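Side-chain contacts in hypothetical protein PH1933 (PDB 1WWZ), which binds acetyl coenzyme A and is probably an acyltransferase of the GNAT family, although its acyl acceptor is unknown: residues 57-60 / 65-68; 16-21 / 37-42; 72-77 / 115-120. One frame throughout, in Å; residues are numbered along the deposited sequence.

Contact 1. Residues 57-60 / 65-68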
# COMPACT_ATOMS: atom_id res chain seq x y z
N PHE A 57 -12.96 -8.92 -1.38
CA PHE A 57 -12.17 -10.09 -1.76
C PHE A 57 -11.16 -9.63 -2.81
O PHE A 57 -11.52 -9.44 -3.98
CB PHE A 57 -13.10 -11.16 -2.33
CG PHE A 57 -12.64 -12.57 -2.10
CD1 PHE A 57 -13.36 -13.42 -1.27
CD2 PHE A 57 -11.50 -13.05 -2.73
CE1 PHE A 57 -12.96 -14.74 -1.08
CE2 PHE A 57 -11.09 -14.37 -2.55
CZ PHE A 57 -11.82 -15.22 -1.72
N PHE A 58 -9.92 -9.44 -2.40
CA PHE A 58 -8.86 -8.98 -3.29
C PHE A 58 -7.89 -10.11 -3.64
O PHE A 58 -7.52 -10.90 -2.79
CB PHE A 58 -8.06 -7.85 -2.64
CG PHE A 58 -8.83 -6.57 -2.52
CD1 PHE A 58 -8.91 -5.70 -3.59
CD2 PHE A 58 -9.50 -6.26 -1.34
CE1 PHE A 58 -9.64 -4.52 -3.50
CE2 PHE A 58 -10.24 -5.08 -1.23
CZ PHE A 58 -10.31 -4.21 -2.31
N VAL A 59 -7.48 -10.16 -4.90
CA VAL A 59 -6.54 -11.18 -5.34
C VAL A 59 -5.30 -10.54 -5.95
O VAL A 59 -5.37 -9.48 -6.56
CB VAL A 59 -7.15 -12.14 -6.38
CG1 VAL A 59 -8.28 -12.94 -5.74
CG2 VAL A 59 -7.66 -11.35 -7.58
N ALA A 60 -4.15 -11.18 -5.74
CA ALA A 60 -2.89 -10.72 -6.30
C ALA A 60 -2.67 -11.62 -7.50
O ALA A 60 -2.80 -12.84 -7.41
CB ALA A 60 -1.75 -10.90 -5.29
N LYS A 65 -2.80 -15.94 -13.57
CA LYS A 65 -2.98 -16.77 -12.38
C LYS A 65 -3.00 -15.99 -11.08
O LYS A 65 -2.26 -15.02 -10.91
CB LYS A 65 -1.87 -17.83 -12.30
CG LYS A 65 -0.48 -17.27 -12.02
CD LYS A 65 0.56 -18.39 -11.88
CE LYS A 65 0.79 -18.78 -10.42
NZ LYS A 65 0.83 -20.26 -10.22
N ILE A 66 -3.87 -16.42 -10.18
CA ILE A 66 -3.99 -15.81 -8.87
C ILE A 66 -2.87 -16.44 -8.04
O ILE A 66 -2.72 -17.66 -8.02
CB ILE A 66 -5.34 -16.15 -8.22
CG1 ILE A 66 -6.47 -15.49 -9.02
CG2 ILE A 66 -5.35 -15.70 -6.76
CD1 ILE A 66 -7.86 -15.81 -8.50
N VAL A 67 -2.08 -15.61 -7.36
CA VAL A 67 -0.98 -16.13 -6.56
C VAL A 67 -1.16 -15.83 -5.08
O VAL A 67 -0.35 -16.23 -4.25
CB VAL A 67 0.38 -15.55 -7.02
CG1 VAL A 67 0.59 -15.84 -8.49
CG2 VAL A 67 0.43 -14.06 -6.75
N GLY A 68 -2.23 -15.11 -4.76
CA GLY A 68 -2.50 -14.77 -3.37
C GLY A 68 -3.80 -14.02 -3.25
O GLY A 68 -4.33 -13.52 -4.24

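Contact 2. Residues 16-21 / 37-42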
# COMPACT_ATOMS: atom_id res chain seq x y z
N ALA A 16 -12.33 -19.82 -10.75
CA ALA A 16 -11.67 -18.94 -9.79
C ALA A 16 -11.53 -19.63 -8.44
O ALA A 16 -10.49 -19.56 -7.80
CB ALA A 16 -12.47 -17.65 -9.63
N LEU A 17 -12.60 -20.30 -8.02
CA LEU A 17 -12.61 -21.00 -6.74
C LEU A 17 -11.50 -22.04 -6.71
O LEU A 17 -10.81 -22.19 -5.71
CB LEU A 17 -13.97 -21.68 -6.53
CG LEU A 17 -14.13 -22.50 -5.25
CD1 LEU A 17 -13.88 -21.61 -4.03
CD2 LEU A 17 -15.52 -23.09 -5.20
N ASN A 18 -11.33 -22.74 -7.83
CA ASN A 18 -10.30 -23.76 -7.94
C ASN A 18 -8.91 -23.15 -7.73
O ASN A 18 -8.08 -23.71 -7.02
CB ASN A 18 -10.37 -24.44 -9.31
CG ASN A 18 -9.74 -25.81 -9.31
OD1 ASN A 18 -10.25 -26.75 -8.70
ND2 ASN A 18 -8.61 -25.94 -10.00
N GLU A 19 -8.67 -22.01 -8.37
CA GLU A 19 -7.39 -21.32 -8.24
C GLU A 19 -7.15 -20.86 -6.81
O GLU A 19 -6.04 -20.98 -6.29
CB GLU A 19 -7.34 -20.09 -9.16
CG GLU A 19 -7.31 -20.39 -10.64
CD GLU A 19 -7.18 -19.13 -11.47
OE1 GLU A 19 -6.20 -18.38 -11.26
OE2 GLU A 19 -8.07 -18.88 -12.32
N LEU A 20 -8.19 -20.32 -6.19
CA LEU A 20 -8.07 -19.84 -4.82
C LEU A 20 -7.74 -21.01 -3.89
O LEU A 20 -6.94 -20.88 -2.97
CB LEU A 20 -9.36 -19.15 -4.37
CG LEU A 20 -9.64 -17.80 -5.04
CD1 LEU A 20 -11.03 -17.33 -4.68
CD2 LEU A 20 -8.59 -16.78 -4.62
N ILE A 21 -8.37 -22.15 -4.15
CA ILE A 21 -8.12 -23.33 -3.33
C ILE A 21 -6.66 -23.76 -3.46
O ILE A 21 -6.01 -24.04 -2.46
CB ILE A 21 -9.06 -24.49 -3.73
CG1 ILE A 21 -10.51 -24.11 -3.39
CG2 ILE A 21 -8.66 -25.76 -3.00
CD1 ILE A 21 -11.54 -25.16 -3.77
N GLU A 37 -7.33 -29.53 6.90
CA GLU A 37 -6.81 -30.57 6.01
C GLU A 37 -7.74 -30.85 4.84
O GLU A 37 -8.96 -30.95 5.01
CB GLU A 37 -6.57 -31.87 6.79
CG GLU A 37 -5.42 -31.80 7.80
CD GLU A 37 -4.06 -32.04 7.17
OE1 GLU A 37 -3.93 -31.85 5.94
OE2 GLU A 37 -3.12 -32.41 7.91
N GLY A 38 -7.17 -30.98 3.65
CA GLY A 38 -7.95 -31.26 2.46
C GLY A 38 -8.50 -30.05 1.75
O GLY A 38 -8.72 -29.00 2.35
N ARG A 39 -8.74 -30.20 0.45
CA ARG A 39 -9.27 -29.13 -0.37
C ARG A 39 -10.71 -28.78 0.00
O ARG A 39 -11.16 -27.66 -0.23
CB ARG A 39 -9.19 -29.52 -1.85
CG ARG A 39 -7.77 -29.69 -2.38
CD ARG A 39 -7.77 -30.20 -3.81
NE ARG A 39 -8.34 -29.24 -4.76
CZ ARG A 39 -7.71 -28.16 -5.20
NH1 ARG A 39 -6.48 -27.89 -4.79
NH2 ARG A 39 -8.31 -27.35 -6.06
N ASP A 40 -11.43 -29.74 0.59
CA ASP A 40 -12.81 -29.51 0.99
C ASP A 40 -12.92 -28.42 2.05
O ASP A 40 -13.76 -27.53 1.94
CB ASP A 40 -13.43 -30.81 1.53
CG ASP A 40 -13.63 -31.85 0.45
OD1 ASP A 40 -12.63 -32.25 -0.19
OD2 ASP A 40 -14.78 -32.27 0.24
N TYR A 41 -12.06 -28.48 3.07
CA TYR A 41 -12.07 -27.47 4.12
C TYR A 41 -11.86 -26.10 3.47
O TYR A 41 -12.61 -25.16 3.73
CB TYR A 41 -10.95 -27.73 5.13
CG TYR A 41 -10.88 -26.70 6.23
CD1 TYR A 41 -11.41 -26.95 7.49
CD2 TYR A 41 -10.28 -25.45 6.01
CE1 TYR A 41 -11.36 -25.99 8.51
CE2 TYR A 41 -10.23 -24.49 7.02
CZ TYR A 41 -10.76 -24.77 8.26
OH TYR A 41 -10.70 -23.81 9.26
N ALA A 42 -10.84 -26.02 2.63
CA ALA A 42 -10.51 -24.78 1.93
C ALA A 42 -11.67 -24.30 1.08
O ALA A 42 -12.03 -23.12 1.11
CB ALA A 42 -9.27 -24.98 1.06

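Contact 3. Residues 72-77 / 115-120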
# COMPACT_ATOMS: atom_id res chain seq x y z
N CYS A 72 -11.35 -9.02 2.97
CA CYS A 72 -11.60 -7.87 3.84
C CYS A 72 -13.10 -7.65 4.04
O CYS A 72 -13.84 -7.47 3.08
CB CYS A 72 -10.97 -6.63 3.22
SG CYS A 72 -9.33 -6.96 2.51
N ASP A 73 -13.53 -7.66 5.30
CA ASP A 73 -14.94 -7.48 5.63
C ASP A 73 -15.19 -6.13 6.30
O ASP A 73 -14.78 -5.91 7.43
CB ASP A 73 -15.38 -8.59 6.59
CG ASP A 73 -16.88 -8.74 6.69
OD1 ASP A 73 -17.60 -7.74 6.47
OD2 ASP A 73 -17.35 -9.86 6.98
N LYS A 74 -15.87 -5.22 5.60
CA LYS A 74 -16.15 -3.90 6.15
C LYS A 74 -17.35 -3.93 7.08
O LYS A 74 -17.68 -2.93 7.72
CB LYS A 74 -16.42 -2.90 5.01
CG LYS A 74 -17.69 -3.19 4.23
CD LYS A 74 -17.94 -2.14 3.16
CE LYS A 74 -19.33 -2.30 2.53
NZ LYS A 74 -19.51 -3.62 1.86
N ASP A 75 -18.01 -5.08 7.18
CA ASP A 75 -19.20 -5.21 8.01
C ASP A 75 -19.14 -6.39 8.98
O ASP A 75 -19.99 -7.28 8.94
CB ASP A 75 -20.42 -5.32 7.09
CG ASP A 75 -21.72 -5.41 7.85
OD1 ASP A 75 -21.89 -4.66 8.83
OD2 ASP A 75 -22.58 -6.22 7.45
N TRP A 76 -18.16 -6.38 9.87
CA TRP A 76 -18.00 -7.46 10.83
C TRP A 76 -18.32 -7.04 12.26
O TRP A 76 -17.77 -6.07 12.78
CB TRP A 76 -16.57 -8.00 10.78
CG TRP A 76 -16.41 -9.25 11.58
CD1 TRP A 76 -15.74 -9.39 12.76
CD2 TRP A 76 -16.95 -10.54 11.26
NE1 TRP A 76 -15.82 -10.69 13.20
CE2 TRP A 76 -16.56 -11.42 12.30
CE3 TRP A 76 -17.72 -11.03 10.21
CZ2 TRP A 76 -16.93 -12.77 12.31
CZ3 TRP A 76 -18.08 -12.38 10.22
CH2 TRP A 76 -17.68 -13.23 11.26
N PHE A 77 -19.22 -7.77 12.91
CA PHE A 77 -19.54 -7.41 14.28
C PHE A 77 -18.62 -8.15 15.24
O PHE A 77 -18.47 -9.37 15.16
CB PHE A 77 -20.99 -7.72 14.62
CG PHE A 77 -21.43 -7.09 15.90
CD1 PHE A 77 -21.93 -5.79 15.91
CD2 PHE A 77 -21.27 -7.76 17.11
CE1 PHE A 77 -22.26 -5.17 17.11
CE2 PHE A 77 -21.59 -7.14 18.31
CZ PHE A 77 -22.08 -5.84 18.31
N GLY A 115 -10.21 1.13 5.54
CA GLY A 115 -10.06 2.45 6.13
C GLY A 115 -11.17 3.43 5.79
O GLY A 115 -11.38 4.40 6.50
N LYS A 116 -11.88 3.17 4.70
CA LYS A 116 -12.97 4.06 4.30
C LYS A 116 -14.23 3.79 5.11
O LYS A 116 -15.10 4.65 5.21
CB LYS A 116 -13.30 3.86 2.82
CG LYS A 116 -14.45 4.73 2.34
CD LYS A 116 -14.88 4.37 0.93
CE LYS A 116 -15.78 5.46 0.34
NZ LYS A 116 -17.01 5.70 1.14
N TYR A 117 -14.30 2.60 5.69
CA TYR A 117 -15.48 2.19 6.45
C TYR A 117 -15.32 2.00 7.95
O TYR A 117 -16.23 2.32 8.72
CB TYR A 117 -16.01 0.88 5.87
CG TYR A 117 -16.18 0.89 4.37
CD1 TYR A 117 -17.27 1.50 3.77
CD2 TYR A 117 -15.23 0.27 3.55
CE1 TYR A 117 -17.42 1.50 2.38
CE2 TYR A 117 -15.38 0.26 2.17
CZ TYR A 117 -16.47 0.87 1.59
OH TYR A 117 -16.62 0.85 0.22
N ASN A 118 -14.18 1.47 8.37
CA ASN A 118 -13.97 1.19 9.79
C ASN A 118 -12.77 1.89 10.42
O ASN A 118 -11.76 2.10 9.77
CB ASN A 118 -13.81 -0.32 9.98
CG ASN A 118 -14.68 -1.13 9.02
OD1 ASN A 118 -14.18 -1.70 8.04
ND2 ASN A 118 -15.98 -1.17 9.28
N ASP A 119 -12.90 2.23 11.70
CA ASP A 119 -11.81 2.87 12.43
C ASP A 119 -11.07 1.80 13.22
O ASP A 119 -10.14 2.09 13.98
CB ASP A 119 -12.34 3.93 13.40
CG ASP A 119 -13.28 3.36 14.46
OD1 ASP A 119 -13.04 2.23 14.94
OD2 ASP A 119 -14.26 4.04 14.83
N THR A 120 -11.48 0.55 13.02
CA THR A 120 -10.88 -0.58 13.71
C THR A 120 -10.89 -1.81 12.82
O THR A 120 -11.87 -2.07 12.12
CB THR A 120 -11.66 -0.91 15.00
OG1 THR A 120 -11.70 0.24 15.85
CG2 THR A 120 -11.01 -2.06 15.74

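Contact 1. Residues 57-60 / 65-68
Ala-60 and Gly-68 form an antiparallel hydrogen-bonded pair, CA to CA 5.0 Å, where strand 57-62 meets strand 65-78. Ala-60 N donates to Gly-68 O at 2.8 Å, nearly straight at the hydrogen, while Ala-60 O accepts from Val-67 N at 2.9 Å. Val-67 and Gly-68 therefore both sit opposite the one alanine, a classic beta bulge, and the axes of the two short strand segments lie 104° apart. Around the bulge the side chains divide between the two faces of the sheet. Val-59 and Ile-66 meet by their branches, Val-59 CG1 lying 4.0 Å from Ile-66 CD1, with Ile-66 CG2 against Val-59 CB. Ile-66 has CG1 anti to its carbonyl carbon (chi1 -66°), and an extended chi2 carries CD1 on to the valine. Leu-20 of helix 14-27 packs on both side chains. Ala-60 CB instead approaches Val-67 CG2 at 4.1 Å, and Val-67 CG2 also rests 3.5 Å from Ala-60 O; Ile-102 of helix 102-115 touches both residues. Gly-68 adds no side chain beside Ala-60 CB, where a beta carbon would lie only 4.0 Å away. The contact is thus a bulged beta hairpin in the central sheet of a GNAT fold, covered by helices on both faces, with Gly-68 close to Val-93 of the acetyl-CoA site.

Contact 2. Residues 16-21 / 37-42
Ile-21 holds CG2 anti to its backbone N, and Arg-39 bends at chi3 (66°), which together bring the isoleucine methyl over the guanidinium group. This is a helix-helix contact of the GNAT fold, between helix 14-27 and the start of helix 38-53; the axes of the two short segments approach to 10.4 Å at an angle of 112°. Ile-21 CG2 stands over the centre of one guanidinium face, 3.4 Å from Arg-39 CZ, and the two side chains cross at about a right angle. The methyl thus lies against the flat, weakly hydrated side of the cation, while the N-H groups point outward round the rim. There Asn-18 OD1 takes a weak hydrogen bond from Arg-39 NH2, clearly bent at the hydrogen, with amide and guanidinium planes 56° apart. The stronger polar partner is Asp-22, one turn along from Asn-18, which forms a salt bridge with Arg-39 NH1 and probably does most to fix the rotation of the group. Deeper in, Leu-20 turns to the sheet, packing on Ile-66 and Phe-69. One turn on from the arginine in helix 38-53, Ala-42 CB meets the same isoleucine methyl, Ile-21 CG2, at 4.2 Å.

Contact 3. Residues 72-77 / 115-120
Asn-118 ND2 donates to Lys-74 O across 2.9 Å, the shortest polar link between the two segments. It ties the loop that follows helix 102-115 in the GNAT fold to the corner where strand 65-78 is interrupted. The bond is nearly straight at the hydrogen, 170°, and the acceptor lies close to the amide plane of Asn-118, although the nitrogen itself stands above the plane of the lysine carbonyl. The other end of the amide, Asn-118 OD1, lies 3.5 Å from Lys-74 CA, so the amide is set against the backbone of the corner. Were Asn-118 replaced by an alanine, Lys-74 O would probably lose this donor and the loop would be less firmly held to the corner. The corner has its own brace: Asp-73 OD1 accepts from Asp-75 N at 2.8 Å, an Asx turn, while Asp-73 OD2 is hydrogen-bonded to His-89 NE2. Beside the amide, the lysine chain runs over the ring of Tyr-117. Its CG sits between the backbone N and the carbonyl carbon (chi1 66°), which sends the aliphatic chain across the ring face. Lys-74 NZ continues to a salt bridge with Asp-55; it is too far from the ring for more than a weak cation-pi attraction. Lys-116 CB lies toward the rim of the opposite face, and Phe-113 meets the ring edge-to-face. The lysine methylene makes a CH-pi contact almost on the ring normal, with Lys-74 CD 3.4 Å from the centroid of the Tyr-117 ring.

Overall arrangement
Contact 1 is the most buried of the three and joins neighbouring strands by backbone bonds and aliphatic packing. Contacts 2 and 3 are only partly buried, about 26 Å apart between centres and on opposite sides of the chain's centre; each pairs a long cationic side chain with an apolar or aromatic surface, its charge answered by an aspartate outside the segments. Contact 1 connects them: Leu-20 packs on Phe-57 and Val-59, and Glu-19 probably hydrogen-bonds to Ile-66 N, while strand 65-78 runs on into contact 3, where Cys-72 touches Phe-58. Helix packing, sheet pairing and a loop-to-corner tie thus follow in series along the chain.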